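Local coordinates for protein putative modulator of DNA gyrase (Bacteroides thetaiotaomicron, PDB 1VPB) that is of unconfirmed function but probably acts as a metallopeptidase of the PmbA/TldD family, and may modulate DNA gyrase, at residues G245-S256 and I438-F448; K282-L292 and I417-T426. All coordinates share one frame; numbering follows the deposited sequence.

In the fold
Both contacts lie in the C-terminal metallopeptidase domain, on the same side of the chain's centre, their centres about 14 Å apart. Along the chain the order is 245-256, 282-292, 417-426 and 438-448, so the strand pairing of contact 1 encloses contact 2 in sequence. They meet in one mixed sheet: strand 441-443 lies between strand 245-251 of contact 1 and strand 423-426 of contact 2. Val442 O and Val424 N, 2.8 Å apart, probably form a hydrogen bond across that seam, and Trp420 sets its ring edge-to-face with Phe443. Contact 2 thus joins the loop 282-292 to strand 423-426, next to the strands that contact 1 pairs.

Contact 1: residues G245-S256 and I438-F448; sequences GKYTMVVDPMNS and IPSLVFEGVDF
Met249 reaches from strand 245-251 to both strands of the segment 438-448. Its CB lies 3.8 Å from Phe448 CZ, in the plane of that ring and at its edge, and it also touches Val446 CG2. CG meets the same ring edge, and SD, 5.1 Å from the centroid of the Phe448 ring, makes an oblique Met-aromatic contact. The chain runs extended until chi3 (59°) turns CE aside, bringing it 3.7 Å from Phe443 CD2. A long, unbranched, flexible side chain suits this place between two aromatic rings; Val412 and Leu259 also pack against it.

Beneath these side chains runs an antiparallel ladder in the mixed sheet, with paired backbone bonds at Gly245-Phe448, Tyr247-Val446, Met249-Phe443 and Val251-Leu441. A beta bulge between Tyr247 and Met249 shifts the register by one residue where the partner chain turns its corner at Glu444 and Gly445. The positive phi of Gly445 (67°) favours glycine there. On the other edge of strand 245-251, Thr248 and Val250 bond to the parallel strand 370-378.

Polar side chains gather around the corner. Thr248 OG1 donates to Glu444 OE1 at 2.8 Å, reaching the syn side of the carboxylate but 34° out of its plane. The two side chains run together in the same direction, while Thr248 CG2 turns to Val442 CG1. Lys246 NZ comes from above the carboxylate plane of Asp447 to form a salt bridge with OD2, at 2.9 Å. Lys246 is exposed and Asp447 partly so, a place where charged groups can stay solvated. On the face that carries Met249, away from the Lys246-Asp447 pair, Tyr247 meets Phe448 through their CD1 atoms, 3.6 Å apart, with the ring planes nearly perpendicular; Tyr247 OH is bonded to Gln243 O.

Contact 2: residues K282-L292 and I417-T426; sequences KLNEKIASDRL and ITLWNSLVAT. With EDO (1,2-ethanediol), chain C.
Ser289 carries its OG anti to the backbone N (chi1 177°), which places the hydroxyl against the chain leaving helix 416-421, where it donates to Leu423 O at 2.6 Å. Leu423 likewise sets CG opposite its own N (chi1 -177°), and its CD2 meets Arg291 O and the CB of Leu292, joining the loop to the sheet. The hydroxyl bond lies in the carbonyl plane. Ser289 OG in turn accepts from Arg291 N, closing an ST turn, so one small hydroxyl both shapes its own loop and ties it to the start of strand 423-426. Serine suits this buried spot because it can donate and accept without needing much room. Its backbone joins in: Ser289 N donates to Trp420 O at 3.1 Å, with the donor tilted 30° from the carbonyl plane.

Methyl groups rest on backbone carbonyls around these bonds. Ala288 CB sits 3.7 Å from Trp420 O, and its small size lets the loop come close to the end of the helix; Ile417 CG2 touches Ile287 O. The apolar contact proper is that of Leu292 and Trp420, which cross at about a right angle, with Leu292 CD2 at 4.0 Å from Trp420 CE3. The broad indole also reaches Met354 of strand 352-354 and is held by a hydrogen bond from NE1 to Leu259 O.

Arg291 adds its aliphatic part: CD lies 3.4 Å from Val424 O, while its guanidinium makes a long, weak ion pair with Glu355. Val424 and Ala425 both face Val442 in a classic beta bulge. On the loop's outer side, Lys286 NZ donates to Ala288 O and forms a salt bridge with Asp290 OD1. A 1,2-ethanediol molecule, probably picked up from the crystallisation solution, holds both oxygens of Asp290, its O2 donating to OD1 at 2.7 Å and its O1 to OD2.

Contact 1: residues G245-S256 and I438-F448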
loop_
_atom_site.group_PDB
_atom_site.type_symbol
_atom_site.label_atom_id
_atom_site.label_comp_id
_atom_site.label_asym_id
_atom_site.label_seq_id
_atom_site.Cartn_x
_atom_site.Cartn_y
_atom_site.Cartn_z
ATOM N N GLY A 245 1.960 -24.148 25.914
ATOM C CA GLY A 245 3.000 -24.195 26.933
ATOM C C GLY A 245 4.327 -23.712 26.405
ATOM O O GLY A 245 4.385 -23.056 25.376
ATOM N N LYS A 246 5.403 -24.041 27.116
ATOM C CA LYS A 246 6.750 -23.635 26.663
ATOM C C LYS A 246 7.263 -24.633 25.655
ATOM O O LYS A 246 7.138 -25.840 25.889
ATOM C CB LYS A 246 7.737 -23.689 27.824
ATOM C CG LYS A 246 7.440 -22.756 28.985
ATOM C CD LYS A 246 7.762 -21.359 28.646
ATOM C CE LYS A 246 7.431 -20.427 29.795
ATOM N NZ LYS A 246 7.960 -19.114 29.508
ATOM N N TYR A 247 7.921 -24.139 24.615
ATOM C CA TYR A 247 8.620 -25.002 23.662
ATOM C C TYR A 247 9.914 -24.324 23.275
ATOM O O TYR A 247 10.010 -23.111 23.301
ATOM C CB TYR A 247 7.812 -25.159 22.374
ATOM C CG TYR A 247 6.518 -25.951 22.484
ATOM C CD1 TYR A 247 5.327 -25.337 22.871
ATOM C CD2 TYR A 247 6.481 -27.300 22.140
ATOM C CE1 TYR A 247 4.125 -26.071 22.938
ATOM C CE2 TYR A 247 5.304 -28.019 22.202
ATOM C CZ TYR A 247 4.130 -27.405 22.595
ATOM O OH TYR A 247 2.957 -28.143 22.657
ATOM N N THR A 248 10.880 -25.109 22.824
ATOM C CA THR A 248 12.004 -24.561 22.064
ATOM C C THR A 248 11.481 -24.080 20.702
ATOM O O THR A 248 10.809 -24.845 20.005
ATOM C CB THR A 248 13.029 -25.637 21.797
ATOM O OG1 THR A 248 13.498 -26.194 23.040
ATOM C CG2 THR A 248 14.264 -25.072 21.087
ATOM N N MET A 249 11.777 -22.845 20.328
ATOM C CA MET A 249 11.343 -22.332 19.034
ATOM C C MET A 249 12.499 -22.313 18.042
ATOM O O MET A 249 13.529 -21.704 18.295
ATOM C CB MET A 249 10.752 -20.926 19.167
ATOM C CG MET A 249 10.265 -20.382 17.836
ATOM S SD MET A 249 9.366 -18.839 17.844
ATOM C CE MET A 249 10.517 -17.716 18.577
ATOM N N VAL A 250 12.312 -23.002 16.913
ATOM C CA VAL A 250 13.258 -22.925 15.804
ATOM C C VAL A 250 12.603 -22.080 14.685
ATOM O O VAL A 250 11.423 -22.247 14.383
ATOM C CB VAL A 250 13.669 -24.323 15.277
ATOM C CG1 VAL A 250 14.741 -24.180 14.185
ATOM C CG2 VAL A 250 14.198 -25.191 16.420
ATOM N N VAL A 251 13.363 -21.163 14.107
ATOM C CA VAL A 251 12.869 -20.320 13.010
ATOM C C VAL A 251 13.784 -20.403 11.799
ATOM O O VAL A 251 14.998 -20.296 11.919
ATOM C CB VAL A 251 12.735 -18.856 13.441
ATOM C CG1 VAL A 251 11.946 -18.059 12.371
ATOM C CG2 VAL A 251 12.077 -18.751 14.801
ATOM N N ASP A 252 13.182 -20.598 10.619
ATOM C CA ASP A 252 13.969 -20.752 9.389
ATOM C C ASP A 252 14.461 -19.423 8.863
ATOM O O ASP A 252 14.061 -18.383 9.371
ATOM C CB ASP A 252 13.209 -21.580 8.349
ATOM C CG ASP A 252 11.917 -20.945 7.879
ATOM O OD1 ASP A 252 11.761 -19.709 7.969
ATOM O OD2 ASP A 252 11.009 -21.680 7.384
ATOM N N PRO A 253 15.393 -19.446 7.915
ATOM C CA PRO A 253 15.962 -18.246 7.384
ATOM C C PRO A 253 14.942 -17.463 6.565
ATOM O O PRO A 253 15.039 -16.252 6.428
ATOM C CB PRO A 253 17.075 -18.770 6.478
ATOM C CG PRO A 253 17.360 -20.088 6.928
ATOM C CD PRO A 253 16.020 -20.641 7.334
ATOM N N MET A 254 13.967 -18.158 5.989
ATOM C CA MET A 254 12.902 -17.438 5.289
ATOM C C MET A 254 12.197 -16.465 6.289
ATOM O O MET A 254 11.743 -15.407 5.832
ATOM C CB MET A 254 11.946 -18.434 4.608
ATOM C CG MET A 254 10.954 -17.824 3.651
ATOM S SD MET A 254 11.640 -16.658 2.404
ATOM C CE MET A 254 12.493 -17.690 1.240
ATOM N N ASN A 255 12.192 -16.781 7.622
ATOM C CA ASN A 255 11.429 -16.062 8.693
ATOM C C ASN A 255 12.144 -15.461 9.923
ATOM O O ASN A 255 11.532 -14.737 10.691
ATOM C CB ASN A 255 10.361 -17.006 9.254
ATOM C CG ASN A 255 9.262 -17.264 8.265
ATOM O OD1 ASN A 255 8.347 -16.455 8.131
ATOM N ND2 ASN A 255 9.367 -18.363 7.535
ATOM N N SER A 256 13.437 -15.741 10.051
ATOM C CA SER A 256 14.232 -15.320 11.192
ATOM C C SER A 256 14.338 -13.798 11.287
ATOM O O SER A 256 14.436 -13.219 12.360
ATOM C CB SER A 256 15.643 -15.907 11.050
ATOM O OG SER A 256 16.237 -15.672 9.769
ATOM N N ILE A 438 20.397 -13.113 8.027
ATOM C CA ILE A 438 20.060 -13.703 9.309
ATOM C C ILE A 438 19.807 -15.199 9.101
ATOM O O ILE A 438 18.925 -15.573 8.319
ATOM C CB ILE A 438 18.751 -13.080 9.863
ATOM C CG1 ILE A 438 18.789 -11.532 9.761
ATOM C CG2 ILE A 438 18.500 -13.552 11.254
ATOM C CD1 ILE A 438 19.904 -10.837 10.411
ATOM N N PRO A 439 20.580 -16.047 9.781
ATOM C CA PRO A 439 20.437 -17.493 9.626
ATOM C C PRO A 439 19.211 -18.006 10.399
ATOM O O PRO A 439 18.477 -17.207 11.042
ATOM C CB PRO A 439 21.729 -18.026 10.275
ATOM C CG PRO A 439 21.988 -17.108 11.352
ATOM C CD PRO A 439 21.618 -15.720 10.786
ATOM N N SER A 440 19.039 -19.322 10.395
ATOM C CA SER A 440 18.109 -19.996 11.271
ATOM C C SER A 440 18.450 -19.653 12.724
ATOM O O SER A 440 19.606 -19.418 13.080
ATOM C CB SER A 440 18.134 -21.536 11.058
ATOM O OG SER A 440 17.691 -21.871 9.733
ATOM N N LEU A 441 17.433 -19.703 13.575
ATOM C CA LEU A 441 17.571 -19.330 14.967
ATOM C C LEU A 441 16.886 -20.325 15.913
ATOM O O LEU A 441 15.884 -20.937 15.560
ATOM C CB LEU A 441 16.929 -17.976 15.180
ATOM C CG LEU A 441 17.411 -16.804 14.364
ATOM C CD1 LEU A 441 16.494 -15.642 14.709
ATOM C CD2 LEU A 441 18.866 -16.475 14.624
ATOM N N VAL A 442 17.461 -20.500 17.100
ATOM C CA VAL A 442 16.884 -21.344 18.101
ATOM C C VAL A 442 16.786 -20.573 19.410
ATOM O O VAL A 442 17.768 -20.007 19.883
ATOM C CB VAL A 442 17.739 -22.604 18.388
ATOM C CG1 VAL A 442 17.040 -23.467 19.381
ATOM C CG2 VAL A 442 18.026 -23.401 17.074
ATOM N N PHE A 443 15.581 -20.549 19.958
ATOM C CA PHE A 443 15.297 -19.869 21.213
ATOM C C PHE A 443 14.751 -20.882 22.198
ATOM O O PHE A 443 13.935 -21.736 21.832
ATOM C CB PHE A 443 14.207 -18.817 21.001
ATOM C CG PHE A 443 14.535 -17.751 20.040
ATOM C CD1 PHE A 443 15.131 -16.545 20.473
ATOM C CD2 PHE A 443 14.201 -17.854 18.679
ATOM C CE1 PHE A 443 15.380 -15.512 19.592
ATOM C CE2 PHE A 443 14.470 -16.796 17.798
ATOM C CZ PHE A 443 15.068 -15.629 18.257
ATOM N N GLU A 444 15.159 -20.807 23.469
ATOM C CA GLU A 444 14.605 -21.706 24.457
ATOM C C GLU A 444 13.492 -21.074 25.273
ATOM O O GLU A 444 13.537 -19.892 25.583
ATOM C CB GLU A 444 15.701 -22.155 25.432
ATOM C CG GLU A 444 16.763 -23.063 24.848
ATOM C CD GLU A 444 16.256 -24.431 24.448
ATOM O OE1 GLU A 444 15.111 -24.784 24.838
ATOM O OE2 GLU A 444 17.016 -25.155 23.733
ATOM N N GLY A 445 12.527 -21.904 25.665
ATOM C CA GLY A 445 11.515 -21.527 26.657
ATOM C C GLY A 445 10.585 -20.439 26.156
ATOM O O GLY A 445 10.406 -19.413 26.805
ATOM N N VAL A 446 10.016 -20.673 24.976
ATOM C CA VAL A 446 9.143 -19.700 24.320
ATOM C C VAL A 446 7.690 -20.179 24.497
ATOM O O VAL A 446 7.404 -21.370 24.370
ATOM C CB VAL A 446 9.479 -19.566 22.831
ATOM C CG1 VAL A 446 8.499 -18.633 22.108
ATOM C CG2 VAL A 446 10.913 -19.041 22.656
ATOM N N ASP A 447 6.799 -19.228 24.787
ATOM C CA ASP A 447 5.382 -19.483 25.008
ATOM C C ASP A 447 4.580 -19.544 23.724
ATOM O O ASP A 447 4.609 -18.607 22.904
ATOM C CB ASP A 447 4.798 -18.408 25.933
ATOM C CG ASP A 447 5.026 -18.722 27.362
ATOM O OD1 ASP A 447 4.481 -19.760 27.827
ATOM O OD2 ASP A 447 5.718 -17.998 28.088
ATOM N N PHE A 448 3.888 -20.677 23.567
ATOM C CA PHE A 448 2.911 -20.883 22.486
ATOM C C PHE A 448 1.557 -21.185 23.117
ATOM O O PHE A 448 1.470 -21.978 24.073
ATOM C CB PHE A 448 3.296 -22.052 21.575
ATOM C CG PHE A 448 4.567 -21.846 20.817
ATOM C CD1 PHE A 448 5.804 -22.029 21.454
ATOM C CD2 PHE A 448 4.547 -21.510 19.464
ATOM C CE1 PHE A 448 6.983 -21.859 20.763
ATOM C CE2 PHE A 448 5.723 -21.316 18.759
ATOM C CZ PHE A 448 6.955 -21.481 19.409
#

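Contact 2: residues K282-L292 and I417-T426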
loop_
_atom_site.group_PDB
_atom_site.type_symbol
_atom_site.label_atom_id
_atom_site.label_comp_id
_atom_site.label_asym_id
_atom_site.label_seq_id
_atom_site.Cartn_x
_atom_site.Cartn_y
_atom_site.Cartn_z
ATOM N N LYS A 282 18.701 1.705 26.725
ATOM C CA LYS A 282 19.353 0.390 26.812
ATOM C C LYS A 282 20.730 0.385 26.147
ATOM O O LYS A 282 21.384 -0.665 26.100
ATOM C CB LYS A 282 18.487 -0.644 26.145
ATOM C CG LYS A 282 17.058 -0.799 26.680
ATOM C CD LYS A 282 16.957 -1.106 28.100
ATOM C CE LYS A 282 15.479 -1.309 28.443
ATOM N NZ LYS A 282 15.231 -0.957 29.851
ATOM N N LEU A 283 21.197 1.538 25.659
ATOM C CA LEU A 283 22.452 1.592 24.941
ATOM C C LEU A 283 23.562 1.148 25.880
ATOM O O LEU A 283 23.604 1.558 27.033
ATOM C CB LEU A 283 22.711 2.997 24.361
ATOM C CG LEU A 283 23.905 3.174 23.425
ATOM C CD1 LEU A 283 23.708 2.403 22.109
ATOM C CD2 LEU A 283 24.095 4.628 23.115
ATOM N N ASN A 284 24.445 0.287 25.356
ATOM C CA ASN A 284 25.585 -0.234 26.083
ATOM C C ASN A 284 25.201 -1.077 27.287
ATOM O O ASN A 284 26.032 -1.351 28.130
ATOM C CB ASN A 284 26.591 0.869 26.446
ATOM C CG ASN A 284 27.060 1.660 25.207
ATOM O OD1 ASN A 284 26.944 2.866 25.208
ATOM N ND2 ASN A 284 27.501 0.970 24.144
ATOM N N GLU A 285 23.969 -1.579 27.301
ATOM C CA GLU A 285 23.561 -2.533 28.312
ATOM C C GLU A 285 23.502 -3.948 27.772
ATOM O O GLU A 285 23.320 -4.187 26.568
ATOM C CB GLU A 285 22.176 -2.163 28.862
ATOM C CG GLU A 285 22.060 -0.769 29.482
ATOM C CD GLU A 285 22.868 -0.566 30.756
ATOM O OE1 GLU A 285 23.365 -1.518 31.407
ATOM O OE2 GLU A 285 23.051 0.605 31.109
ATOM N N LYS A 286 23.622 -4.886 28.694
ATOM C CA LYS A 286 23.694 -6.302 28.366
ATOM C C LYS A 286 22.269 -6.843 28.358
ATOM O O LYS A 286 21.821 -7.498 29.320
ATOM C CB LYS A 286 24.561 -7.042 29.398
ATOM C CG LYS A 286 25.237 -8.282 28.874
ATOM C CD LYS A 286 24.340 -9.361 28.316
ATOM C CE LYS A 286 25.174 -10.616 27.948
ATOM N NZ LYS A 286 24.409 -11.748 27.359
ATOM N N ILE A 287 21.546 -6.552 27.268
ATOM C CA ILE A 287 20.121 -6.848 27.233
ATOM C C ILE A 287 19.753 -8.183 26.619
ATOM O O ILE A 287 18.685 -8.680 26.877
ATOM C CB ILE A 287 19.324 -5.719 26.552
ATOM C CG1 ILE A 287 19.734 -5.567 25.109
ATOM C CG2 ILE A 287 19.525 -4.403 27.264
ATOM C CD1 ILE A 287 18.790 -4.607 24.368
ATOM N N ALA A 288 20.602 -8.753 25.768
ATOM C CA ALA A 288 20.212 -9.955 25.084
ATOM C C ALA A 288 21.286 -11.058 25.213
ATOM O O ALA A 288 22.245 -10.925 25.972
ATOM C CB ALA A 288 19.914 -9.621 23.648
ATOM N N SER A 289 21.084 -12.149 24.484
ATOM C CA SER A 289 21.894 -13.362 24.596
ATOM C C SER A 289 23.347 -13.156 24.206
ATOM O O SER A 289 23.647 -12.385 23.327
ATOM C CB SER A 289 21.323 -14.447 23.704
ATOM O OG SER A 289 22.119 -15.628 23.735
ATOM N N ASP A 290 24.244 -13.923 24.849
ATOM C CA ASP A 290 25.619 -14.011 24.348
ATOM C C ASP A 290 25.701 -14.407 22.895
ATOM O O ASP A 290 26.672 -14.072 22.223
ATOM C CB ASP A 290 26.399 -15.100 25.077
ATOM C CG ASP A 290 26.740 -14.757 26.463
ATOM O OD1 ASP A 290 26.480 -13.630 26.933
ATOM O OD2 ASP A 290 27.365 -15.593 27.165
ATOM N N ARG A 291 24.698 -15.133 22.424
ATOM C CA ARG A 291 24.669 -15.655 21.040
ATOM C C ARG A 291 24.222 -14.636 20.028
ATOM O O ARG A 291 24.250 -14.943 18.839
ATOM C CB ARG A 291 23.786 -16.921 20.960
ATOM C CG ARG A 291 24.206 -18.061 21.838
ATOM C CD ARG A 291 25.265 -18.996 21.322
ATOM N NE ARG A 291 26.474 -18.307 20.894
ATOM C CZ ARG A 291 27.442 -17.803 21.673
ATOM N NH1 ARG A 291 27.390 -17.862 22.993
ATOM N NH2 ARG A 291 28.491 -17.216 21.084
ATOM N N LEU A 292 23.764 -13.459 20.456
ATOM C CA LEU A 292 23.339 -12.400 19.533
ATOM C C LEU A 292 24.468 -11.410 19.286
ATOM O O LEU A 292 24.717 -10.514 20.064
ATOM C CB LEU A 292 22.127 -11.635 20.056
ATOM C CG LEU A 292 21.576 -10.465 19.211
ATOM C CD1 LEU A 292 21.262 -10.979 17.810
ATOM C CD2 LEU A 292 20.353 -9.807 19.840
ATOM N N ILE A 417 12.624 -8.496 24.293
ATOM C CA ILE A 417 13.926 -8.477 24.942
ATOM C C ILE A 417 14.277 -9.818 25.544
ATOM O O ILE A 417 15.363 -10.327 25.307
ATOM C CB ILE A 417 13.998 -7.331 26.014
ATOM C CG1 ILE A 417 13.833 -5.990 25.373
ATOM C CG2 ILE A 417 15.320 -7.344 26.755
ATOM C CD1 ILE A 417 13.803 -4.877 26.395
ATOM N N THR A 418 13.366 -10.405 26.324
ATOM C CA THR A 418 13.609 -11.734 26.912
ATOM C C THR A 418 13.658 -12.815 25.838
ATOM O O THR A 418 14.393 -13.812 25.953
ATOM C CB THR A 418 12.640 -12.066 28.077
ATOM O OG1 THR A 418 11.298 -11.631 27.773
ATOM C CG2 THR A 418 13.049 -11.263 29.316
ATOM N N LEU A 419 12.884 -12.654 24.779
ATOM C CA LEU A 419 13.004 -13.560 23.650
ATOM C C LEU A 419 14.443 -13.576 23.115
ATOM O O LEU A 419 15.066 -14.643 23.026
ATOM C CB LEU A 419 12.084 -13.158 22.523
ATOM C CG LEU A 419 12.213 -14.079 21.291
ATOM C CD1 LEU A 419 11.771 -15.513 21.496
ATOM C CD2 LEU A 419 11.478 -13.463 20.141
ATOM N N TRP A 420 14.968 -12.401 22.848
ATOM C CA TRP A 420 16.307 -12.287 22.282
ATOM C C TRP A 420 17.366 -12.618 23.365
ATOM O O TRP A 420 18.506 -12.946 23.038
ATOM C CB TRP A 420 16.502 -10.956 21.599
ATOM C CG TRP A 420 15.874 -10.966 20.239
ATOM C CD1 TRP A 420 14.672 -10.430 19.878
ATOM C CD2 TRP A 420 16.382 -11.619 19.069
ATOM N NE1 TRP A 420 14.414 -10.675 18.548
ATOM C CE2 TRP A 420 15.443 -11.407 18.022
ATOM C CE3 TRP A 420 17.527 -12.372 18.790
ATOM C CZ2 TRP A 420 15.624 -11.906 16.750
ATOM C CZ3 TRP A 420 17.729 -12.828 17.494
ATOM C CH2 TRP A 420 16.774 -12.604 16.498
ATOM N N ASN A 421 16.984 -12.568 24.634
ATOM C CA ASN A 421 17.880 -13.049 25.702
ATOM C C ASN A 421 17.908 -14.562 25.766
ATOM O O ASN A 421 18.790 -15.121 26.433
ATOM C CB ASN A 421 17.488 -12.493 27.083
ATOM C CG ASN A 421 18.663 -12.429 28.022
ATOM O OD1 ASN A 421 19.756 -12.114 27.594
ATOM N ND2 ASN A 421 18.444 -12.692 29.315
ATOM N N SER A 422 16.934 -15.248 25.131
ATOM C CA SER A 422 16.843 -16.723 25.176
ATOM C C SER A 422 17.324 -17.445 23.879
ATOM O O SER A 422 17.227 -18.659 23.777
ATOM C CB SER A 422 15.408 -17.145 25.520
ATOM O OG SER A 422 14.576 -16.882 24.440
ATOM N N LEU A 423 17.908 -16.683 22.952
ATOM C CA LEU A 423 18.585 -17.217 21.756
ATOM C C LEU A 423 19.744 -18.115 22.190
ATOM O O LEU A 423 20.669 -17.623 22.856
ATOM C CB LEU A 423 19.117 -16.067 20.912
ATOM C CG LEU A 423 19.801 -16.424 19.596
ATOM C CD1 LEU A 423 18.767 -16.917 18.587
ATOM C CD2 LEU A 423 20.518 -15.215 19.048
ATOM N N VAL A 424 19.683 -19.400 21.814
ATOM C CA VAL A 424 20.734 -20.357 22.179
ATOM C C VAL A 424 21.616 -20.782 21.037
ATOM O O VAL A 424 22.701 -21.294 21.302
ATOM C CB VAL A 424 20.183 -21.621 22.847
ATOM C CG1 VAL A 424 19.616 -21.246 24.200
ATOM C CG2 VAL A 424 19.169 -22.309 21.970
ATOM N N ALA A 425 21.164 -20.602 19.797
ATOM C CA ALA A 425 21.982 -20.951 18.638
ATOM C C ALA A 425 21.583 -20.174 17.421
ATOM O O ALA A 425 20.403 -19.803 17.286
ATOM C CB ALA A 425 21.830 -22.423 18.338
ATOM N N THR A 426 22.558 -20.004 16.508
ATOM C CA THR A 426 22.277 -19.487 15.181
ATOM C C THR A 426 22.860 -20.443 14.141
ATOM O O THR A 426 23.876 -21.124 14.383
ATOM C CB THR A 426 22.831 -18.085 14.954
ATOM O OG1 THR A 426 24.267 -18.084 14.913
ATOM C CG2 THR A 426 22.441 -17.103 16.107
HETATM C C1 EDO C . 27.504 -14.838 30.657
HETATM O O1 EDO C . 27.108 -15.781 29.673
HETATM C C2 EDO C . 26.998 -13.410 30.394
HETATM O O2 EDO C . 27.657 -12.822 29.249
#